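Local coordinates for phosphoribosyltransferase (Thermus thermophilus, PDB 1WD5), which is probably a glycosyltransferase of the phosphoribosyltransferase family, although its substrate and exact reaction remain unknown, at residues 18-23 and 171-176; 35-40 and 124-129; 76-81 and 89-94. All blocks are in the same frame, centred on the assembly; numbering follows the deposited sequence.

Contact 1. Residues 18-23 and 171-176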
loop_
_atom_site.group_PDB
_atom_site.type_symbol
_atom_site.label_atom_id
_atom_site.label_comp_id
_atom_site.label_asym_id
_atom_site.label_seq_id
_atom_site.Cartn_x
_atom_site.Cartn_y
_atom_site.Cartn_z
ATOM N N ALA A 18 5.074 -16.173 -6.629
ATOM C CA ALA A 18 4.637 -17.570 -6.653
ATOM C C ALA A 18 5.462 -18.539 -5.801
ATOM O O ALA A 18 4.908 -19.399 -5.118
ATOM C CB ALA A 18 4.585 -18.069 -8.098
ATOM N N PRO A 19 6.798 -18.419 -5.834
ATOM C CA PRO A 19 7.646 -19.321 -5.045
ATOM C C PRO A 19 7.544 -19.171 -3.525
ATOM O O PRO A 19 7.917 -20.084 -2.788
ATOM C CB PRO A 19 9.058 -18.997 -5.543
ATOM C CG PRO A 19 8.833 -18.437 -6.922
ATOM C CD PRO A 19 7.617 -17.578 -6.719
ATOM N N LEU A 20 7.040 -18.030 -3.061
ATOM C CA LEU A 20 6.934 -17.766 -1.626
ATOM C C LEU A 20 5.985 -18.665 -0.845
ATOM O O LEU A 20 6.035 -18.698 0.382
ATOM C CB LEU A 20 6.545 -16.306 -1.387
ATOM C CG LEU A 20 7.545 -15.264 -1.887
ATOM C CD1 LEU A 20 7.061 -13.875 -1.501
ATOM C CD2 LEU A 20 8.914 -15.534 -1.285
ATOM N N GLY A 21 5.107 -19.374 -1.541
ATOM C CA GLY A 21 4.186 -20.265 -0.854
ATOM C C GLY A 21 3.031 -19.597 -0.129
ATOM O O GLY A 21 2.532 -20.120 0.868
ATOM N N LEU A 22 2.600 -18.441 -0.616
ATOM C CA LEU A 22 1.482 -17.742 0.001
ATOM C C LEU A 22 0.232 -18.556 -0.286
ATOM O O LEU A 22 0.122 -19.162 -1.345
ATOM C CB LEU A 22 1.344 -16.347 -0.598
ATOM C CG LEU A 22 2.550 -15.438 -0.360
ATOM C CD1 LEU A 22 2.481 -14.239 -1.284
ATOM C CD2 LEU A 22 2.578 -15.006 1.099
ATOM N N GLU A 23 -0.708 -18.581 0.651
ATOM C CA GLU A 23 -1.937 -19.342 0.452
ATOM C C GLU A 23 -3.160 -18.435 0.363
ATOM O O GLU A 23 -3.481 -17.730 1.318
ATOM C CB GLU A 23 -2.113 -20.346 1.592
ATOM C CG GLU A 23 -0.932 -21.292 1.739
ATOM C CD GLU A 23 -1.117 -22.295 2.859
ATOM O OE1 GLU A 23 -1.350 -21.869 4.012
ATOM O OE2 GLU A 23 -1.026 -23.511 2.586
ATOM N N GLU A 171 9.229 -8.505 4.804
ATOM C CA GLU A 171 9.823 -9.154 3.651
ATOM C C GLU A 171 9.453 -8.274 2.464
ATOM O O GLU A 171 8.311 -7.821 2.346
ATOM C CB GLU A 171 9.240 -10.554 3.453
ATOM C CG GLU A 171 9.995 -11.372 2.416
ATOM C CD GLU A 171 9.333 -12.701 2.112
ATOM O OE1 GLU A 171 8.782 -13.331 3.040
ATOM O OE2 GLU A 171 9.376 -13.123 0.940
ATOM N N VAL A 172 10.422 -8.012 1.600
ATOM C CA VAL A 172 10.183 -7.179 0.436
ATOM C C VAL A 172 10.537 -7.899 -0.851
ATOM O O VAL A 172 11.589 -8.535 -0.950
ATOM C CB VAL A 172 11.011 -5.879 0.494
ATOM C CG1 VAL A 172 10.914 -5.143 -0.835
ATOM C CG2 VAL A 172 10.511 -4.990 1.629
ATOM N N VAL A 173 9.645 -7.797 -1.829
ATOM C CA VAL A 173 9.853 -8.391 -3.137
ATOM C C VAL A 173 9.811 -7.241 -4.137
ATOM O O VAL A 173 8.751 -6.671 -4.395
ATOM C CB VAL A 173 8.750 -9.413 -3.482
ATOM C CG1 VAL A 173 8.938 -9.923 -4.902
ATOM C CG2 VAL A 173 8.801 -10.577 -2.501
ATOM N N ALA A 174 10.973 -6.891 -4.679
ATOM C CA ALA A 174 11.074 -5.805 -5.649
ATOM C C ALA A 174 11.715 -6.352 -6.914
ATOM O O ALA A 174 12.771 -6.979 -6.853
ATOM C CB ALA A 174 11.915 -4.670 -5.078
ATOM N N LEU A 175 11.077 -6.115 -8.057
ATOM C CA LEU A 175 11.587 -6.606 -9.332
ATOM C C LEU A 175 12.827 -5.849 -9.778
ATOM O O LEU A 175 13.723 -6.415 -10.405
ATOM C CB LEU A 175 10.511 -6.492 -10.414
ATOM C CG LEU A 175 9.205 -7.248 -10.172
ATOM C CD1 LEU A 175 8.288 -7.074 -11.383
ATOM C CD2 LEU A 175 9.504 -8.719 -9.931
ATOM N N SER A 176 12.872 -4.565 -9.450
ATOM C CA SER A 176 13.991 -3.720 -9.833
ATOM C C SER A 176 14.251 -2.640 -8.793
ATOM O O SER A 176 13.319 -2.015 -8.283
ATOM C CB SER A 176 13.706 -3.075 -11.191
ATOM O OG SER A 176 14.599 -2.005 -11.441
#
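At the edge of the phosphoribosyltransferase sheet, L20, in the 3-10 turn that follows helix 6-17, reaches the outermost strand, 171-174, and touches E171 and V173. It illustrates how a single leucine can join a turn to a sheet edge without a direct bond between them. The seam is a small one at the surface: 96 Å² is buried between the two segments, and none of the three residues that touch is fully buried. The leucine's two methyls straddle one carboxylate oxygen: CD2 of L20 lies 3.3 Å from OE2 of E171, and CD1 of L20 lies 3.4 Å from the same OE2. The two side chains approach from opposite directions, and the glutamate chain, with CG anti to its backbone N (chi1 -170°), stays extended so that OE2 meets the leucine's methyl end head-on. Beside it, CD1 of L20 meets CG2 of V173 at 3.9 Å, the two side chains lying alongside, pointing opposite ways.

Strand 171-174 closes the parallel part of the alpha/beta sheet and is bonded through its backbone to strand 150-155 on its inner side. That neighbouring strand also supplies the polar link, because R150 forms a salt bridge with OE1 of E171 and donates a hydrogen bond to the carbonyl of L20. One guanidinium therefore ties turn and edge strand together. V173, meanwhile, packs against L17 of helix 6-17 and V152 of strand 150-155. With an alanine in place of L20, CG2 of V173 would probably lose its partner in the turn and a gap would open beside the E171 carboxylate.

Contact 2. Residues 35-40 and 124-129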
loop_
_atom_site.group_PDB
_atom_site.type_symbol
_atom_site.label_atom_id
_atom_site.label_comp_id
_atom_site.label_asym_id
_atom_site.label_seq_id
_atom_site.Cartn_x
_atom_site.Cartn_y
_atom_site.Cartn_z
ATOM N N VAL A 35 -3.665 -0.241 -7.423
ATOM C CA VAL A 35 -4.777 -1.182 -7.445
ATOM C C VAL A 35 -4.759 -1.985 -8.739
ATOM O O VAL A 35 -5.172 -3.138 -8.757
ATOM C CB VAL A 35 -6.136 -0.453 -7.287
ATOM C CG1 VAL A 35 -7.286 -1.446 -7.416
ATOM C CG2 VAL A 35 -6.202 0.228 -5.925
ATOM N N VAL A 36 -4.268 -1.382 -9.819
ATOM C CA VAL A 36 -4.192 -2.092 -11.096
ATOM C C VAL A 36 -3.169 -3.216 -10.996
ATOM O O VAL A 36 -3.438 -4.354 -11.397
ATOM C CB VAL A 36 -3.781 -1.158 -12.252
ATOM C CG1 VAL A 36 -3.643 -1.961 -13.535
ATOM C CG2 VAL A 36 -4.823 -0.062 -12.433
ATOM N N VAL A 37 -1.991 -2.902 -10.460
ATOM C CA VAL A 37 -0.953 -3.911 -10.312
ATOM C C VAL A 37 -1.458 -4.999 -9.367
ATOM O O VAL A 37 -1.278 -6.189 -9.624
ATOM C CB VAL A 37 0.353 -3.316 -9.734
ATOM C CG1 VAL A 37 1.424 -4.401 -9.658
ATOM C CG2 VAL A 37 0.844 -2.151 -10.615
ATOM N N ALA A 38 -2.095 -4.580 -8.275
ATOM C CA ALA A 38 -2.621 -5.507 -7.272
ATOM C C ALA A 38 -3.677 -6.459 -7.841
ATOM O O ALA A 38 -3.695 -7.655 -7.525
ATOM C CB ALA A 38 -3.207 -4.722 -6.104
ATOM N N ASP A 39 -4.569 -5.924 -8.667
ATOM C CA ASP A 39 -5.618 -6.741 -9.264
ATOM C C ASP A 39 -5.011 -7.841 -10.135
ATOM O O ASP A 39 -5.458 -8.988 -10.097
ATOM C CB ASP A 39 -6.552 -5.873 -10.113
ATOM C CG ASP A 39 -7.667 -6.679 -10.756
ATOM O OD1 ASP A 39 -8.629 -7.041 -10.049
ATOM O OD2 ASP A 39 -7.576 -6.965 -11.967
ATOM N N GLU A 40 -3.996 -7.493 -10.925
ATOM C CA GLU A 40 -3.361 -8.479 -11.792
ATOM C C GLU A 40 -2.694 -9.555 -10.935
ATOM O O GLU A 40 -2.764 -10.738 -11.250
ATOM C CB GLU A 40 -2.328 -7.802 -12.701
ATOM C CG GLU A 40 -1.727 -8.693 -13.800
ATOM C CD GLU A 40 -2.765 -9.234 -14.776
ATOM O OE1 GLU A 40 -3.777 -8.542 -15.029
ATOM O OE2 GLU A 40 -2.565 -10.349 -15.304
ATOM N N VAL A 124 -0.470 -9.390 1.030
ATOM C CA VAL A 124 0.525 -8.826 0.122
ATOM C C VAL A 124 0.186 -7.353 -0.136
ATOM O O VAL A 124 -0.921 -7.035 -0.568
ATOM C CB VAL A 124 0.531 -9.569 -1.233
ATOM C CG1 VAL A 124 1.580 -8.976 -2.153
ATOM C CG2 VAL A 124 0.797 -11.045 -1.012
ATOM N N LEU A 125 1.130 -6.461 0.146
ATOM C CA LEU A 125 0.933 -5.030 -0.075
ATOM C C LEU A 125 1.593 -4.657 -1.393
ATOM O O LEU A 125 2.780 -4.916 -1.589
ATOM C CB LEU A 125 1.548 -4.220 1.068
ATOM C CG LEU A 125 0.753 -4.229 2.373
ATOM C CD1 LEU A 125 1.553 -3.559 3.483
ATOM C CD2 LEU A 125 -0.573 -3.500 2.149
ATOM N N VAL A 126 0.829 -4.028 -2.283
ATOM C CA VAL A 126 1.330 -3.668 -3.607
ATOM C C VAL A 126 1.078 -2.226 -4.052
ATOM O O VAL A 126 0.063 -1.627 -3.710
ATOM C CB VAL A 126 0.684 -4.575 -4.689
ATOM C CG1 VAL A 126 1.308 -4.297 -6.047
ATOM C CG2 VAL A 126 0.828 -6.039 -4.311
ATOM N N ASP A 127 2.018 -1.685 -4.825
ATOM C CA ASP A 127 1.895 -0.347 -5.411
ATOM C C ASP A 127 2.657 -0.456 -6.728
ATOM O O ASP A 127 3.451 -1.382 -6.894
ATOM C CB ASP A 127 2.523 0.737 -4.527
ATOM C CG ASP A 127 1.985 2.136 -4.853
ATOM O OD1 ASP A 127 1.189 2.265 -5.812
ATOM O OD2 ASP A 127 2.349 3.107 -4.155
ATOM N N ASP A 128 2.425 0.458 -7.669
ATOM C CA ASP A 128 3.133 0.376 -8.946
ATOM C C ASP A 128 4.593 0.789 -8.844
ATOM O O ASP A 128 5.364 0.584 -9.778
ATOM C CB ASP A 128 2.435 1.198 -10.045
ATOM C CG ASP A 128 2.149 2.638 -9.633
ATOM O OD1 ASP A 128 2.821 3.161 -8.720
ATOM O OD2 ASP A 128 1.252 3.256 -10.248
ATOM N N GLY A 129 4.971 1.358 -7.701
ATOM C CA GLY A 129 6.349 1.770 -7.490
ATOM C C GLY A 129 6.528 2.413 -6.122
ATOM O O GLY A 129 5.544 2.793 -5.484
#
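The carboxylate of D128, a residue whose CB rests 3.8 Å from CG2 of V37, turns its OD2 to a salt bridge with R6. The carboxylate of D127 is met from above its plane: the backbone N of D128 donates to OD1 of D127 at 2.9 Å, 39° out of that plane and bent (134° at the hydrogen), so the second aspartate is tied to the first. This bond is internal to the loop leaving the strand; the contact with helix 33-45 is aliphatic. CG1 of V37 and CG1 of V126 meet at 3.6 Å, their side chains at a slant. Both methyls are anti to their backbone N, which swings each into the space between helix and strand. On the next residue, CB of A38 sits 4.1 Å from CB of V126; so small a side chain lets the helix come close, with the CA atoms of A38 and V126 only 5.7 Å apart. L13 of helix 6-17 packs on V126 as well. The principle at work is that of an alpha/beta sheet, a helix lying on central strand 122-126, which here leads into a D127-D128 pair consistent with the acidic pair of the phosphoribosyl pyrophosphate binding motif of type I phosphoribosyltransferases.

Contact 3. Residues 76-81 and 89-94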
loop_
_atom_site.group_PDB
_atom_site.type_symbol
_atom_site.label_atom_id
_atom_site.label_comp_id
_atom_site.label_asym_id
_atom_site.label_seq_id
_atom_site.Cartn_x
_atom_site.Cartn_y
_atom_site.Cartn_z
ATOM N N LEU A 76 -5.909 5.124 15.343
ATOM C CA LEU A 76 -4.640 5.835 15.270
ATOM C C LEU A 76 -3.550 4.877 15.736
ATOM O O LEU A 76 -3.609 4.362 16.852
ATOM C CB LEU A 76 -4.658 7.070 16.176
ATOM C CG LEU A 76 -3.335 7.815 16.376
ATOM C CD1 LEU A 76 -2.798 8.318 15.039
ATOM C CD2 LEU A 76 -3.557 8.983 17.332
ATOM N N VAL A 77 -2.568 4.634 14.876
ATOM C CA VAL A 77 -1.465 3.737 15.204
ATOM C C VAL A 77 -0.186 4.554 15.284
ATOM O O VAL A 77 0.273 5.114 14.287
ATOM C CB VAL A 77 -1.305 2.635 14.137
ATOM C CG1 VAL A 77 -0.115 1.736 14.484
ATOM C CG2 VAL A 77 -2.585 1.816 14.050
ATOM N N LEU A 78 0.382 4.622 16.481
ATOM C CA LEU A 78 1.587 5.402 16.714
ATOM C C LEU A 78 2.857 4.570 16.733
ATOM O O LEU A 78 2.842 3.412 17.145
ATOM C CB LEU A 78 1.466 6.140 18.046
ATOM C CG LEU A 78 0.286 7.099 18.196
ATOM C CD1 LEU A 78 0.220 7.628 19.618
ATOM C CD2 LEU A 78 0.437 8.236 17.201
HETATM N N MSE A 79 3.957 5.171 16.283
HETATM C CA MSE A 79 5.251 4.500 16.301
HETATM C C MSE A 79 5.769 4.624 17.740
HETATM O O MSE A 79 5.344 5.514 18.481
HETATM C CB MSE A 79 6.212 5.169 15.315
HETATM C CG MSE A 79 5.848 4.939 13.846
HETATM SE SE MSE A 79 6.054 3.214 13.312
HETATM C CE MSE A 79 4.475 2.490 13.797
ATOM N N PRO A 80 6.686 3.736 18.155
ATOM C CA PRO A 80 7.241 3.756 19.515
ATOM C C PRO A 80 7.850 5.081 19.976
ATOM O O PRO A 80 7.901 5.366 21.170
ATOM C CB PRO A 80 8.285 2.635 19.478
ATOM C CG PRO A 80 7.731 1.687 18.447
ATOM C CD PRO A 80 7.274 2.638 17.367
ATOM N N TYR A 81 8.303 5.889 19.027
ATOM C CA TYR A 81 8.942 7.156 19.344
ATOM C C TYR A 81 8.077 8.399 19.150
ATOM O O TYR A 81 8.548 9.518 19.346
ATOM C CB TYR A 81 10.208 7.276 18.501
ATOM C CG TYR A 81 9.972 6.968 17.032
ATOM C CD1 TYR A 81 9.406 7.917 16.181
ATOM C CD2 TYR A 81 10.302 5.719 16.500
ATOM C CE1 TYR A 81 9.178 7.633 14.832
ATOM C CE2 TYR A 81 10.077 5.423 15.155
ATOM C CZ TYR A 81 9.518 6.385 14.328
ATOM O OH TYR A 81 9.311 6.108 12.997
ATOM N N SER A 89 -1.810 15.777 22.270
ATOM C CA SER A 89 -2.810 16.649 21.658
ATOM C C SER A 89 -2.489 16.954 20.193
ATOM O O SER A 89 -3.395 17.012 19.360
ATOM C CB SER A 89 -2.952 17.953 22.451
ATOM O OG SER A 89 -1.883 18.838 22.182
ATOM N N TYR A 90 -1.212 17.151 19.870
ATOM C CA TYR A 90 -0.840 17.411 18.480
ATOM C C TYR A 90 -1.189 16.179 17.653
ATOM O O TYR A 90 -1.823 16.274 16.600
ATOM C CB TYR A 90 0.659 17.676 18.330
ATOM C CG TYR A 90 1.116 17.587 16.887
ATOM C CD1 TYR A 90 0.978 18.670 16.016
ATOM C CD2 TYR A 90 1.605 16.387 16.370
ATOM C CE1 TYR A 90 1.311 18.553 14.663
ATOM C CE2 TYR A 90 1.936 16.257 15.029
ATOM C CZ TYR A 90 1.787 17.337 14.180
ATOM O OH TYR A 90 2.114 17.190 12.853
ATOM N N LEU A 91 -0.758 15.020 18.140
ATOM C CA LEU A 91 -1.018 13.764 17.454
ATOM C C LEU A 91 -2.511 13.598 17.171
ATOM O O LEU A 91 -2.897 13.106 16.112
ATOM C CB LEU A 91 -0.504 12.591 18.296
ATOM C CG LEU A 91 1.017 12.503 18.476
ATOM C CD1 LEU A 91 1.345 11.352 19.402
ATOM C CD2 LEU A 91 1.705 12.304 17.126
ATOM N N GLU A 92 -3.348 14.013 18.119
ATOM C CA GLU A 92 -4.792 13.907 17.946
ATOM C C GLU A 92 -5.293 14.894 16.886
ATOM O O GLU A 92 -6.208 14.577 16.125
ATOM C CB GLU A 92 -5.519 14.169 19.268
ATOM C CG GLU A 92 -5.314 13.113 20.346
ATOM C CD GLU A 92 -5.710 11.716 19.899
ATOM O OE1 GLU A 92 -6.683 11.585 19.125
ATOM O OE2 GLU A 92 -5.053 10.744 20.333
ATOM N N ARG A 93 -4.698 16.086 16.840
ATOM C CA ARG A 93 -5.095 17.091 15.856
ATOM C C ARG A 93 -4.689 16.632 14.460
ATOM O O ARG A 93 -5.480 16.701 13.520
ATOM C CB ARG A 93 -4.445 18.452 16.149
ATOM C CG ARG A 93 -4.934 19.149 17.428
ATOM C CD ARG A 93 -4.572 20.639 17.423
ATOM N NE ARG A 93 -3.130 20.877 17.412
ATOM C CZ ARG A 93 -2.358 20.853 18.496
ATOM N NH1 ARG A 93 -2.890 20.607 19.687
ATOM N NH2 ARG A 93 -1.052 21.055 18.386
ATOM N N GLU A 94 -3.452 16.167 14.327
ATOM C CA GLU A 94 -2.954 15.698 13.039
ATOM C C GLU A 94 -3.770 14.497 12.557
ATOM O O GLU A 94 -4.122 14.411 11.382
ATOM C CB GLU A 94 -1.474 15.321 13.146
ATOM C CG GLU A 94 -0.907 14.577 11.926
ATOM C CD GLU A 94 -0.641 15.473 10.718
ATOM O OE1 GLU A 94 -1.053 16.656 10.736
ATOM O OE2 GLU A 94 -0.019 14.979 9.747
#
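L78 and L91 carry the apolar heart of this contact, where the edge strand 76-78 faces the start of the long helix 88-112. CD1 of L91 is set between the two branches of L78, at 3.9 Å from CD1 of L78 and equally far from its CD2, the two side chains inclined to each other. A second point of touch lies one helix residue on. There, with CG anti to the backbone N (chi1 171°), L76 extends its CD2 to within 3.8 Å of OE2 of E92, and the same CD2 of L76 passes 4.4 Å from the backbone O of L91. E92 starts out from the helix away from the strand, but a bend in its chain (chi2 -57°) brings OE2 back beside CD2 of L76.

A second shell of partners surrounds these groups. OE2 of E92 accepts a hydrogen bond from Q88, which holds the carboxylate near the leucine, while L76 is further packed by A95 and R99 of the same helix, by V70 of the adjacent strand 66-71 and by V57 of strand 48-59 beyond it. L91 rests on L67, so its side chain bridges two adjacent strands. Farther out, the hydroxyl of Y90 bonds to the carbonyl of G58 and OE2 of E94 to the backbone N of G58, fixing the helix to strand 48-59; E94 also pairs with R97. At the helix start, D87 accepts a hydrogen bond from the backbone N of Y90.

The helix axis passes 10.4 Å from that of the strand, with an angle of 133° between their directions. As a worked example, it shows a helix laid over an antiparallel meander, formed by strands 48-59, 66-71 and 76-78, that extends the parallel sheet of this phosphoribosyltransferase fold on one side.

Read from the N terminus, the chain first passes 18-23, then 35-40, then both halves of contact 3, then 124-129 and finally 171-176. Contact 3 thus closes a short local loop that lies inside the loop closed by contact 2, which in turn lies inside that of contact 1; none of them cross. All three reach the same sheet. Contacts 1 and 2 are neighbours, joined where CD1 of L22 packs 3.6 Å from CG2 of V124. Contact 3 sits across the chain's centre from contact 1, their centres about 32 Å apart. Together they tie the outer parallel strand, a central strand and the antiparallel edge strand to the helices or turns beside them.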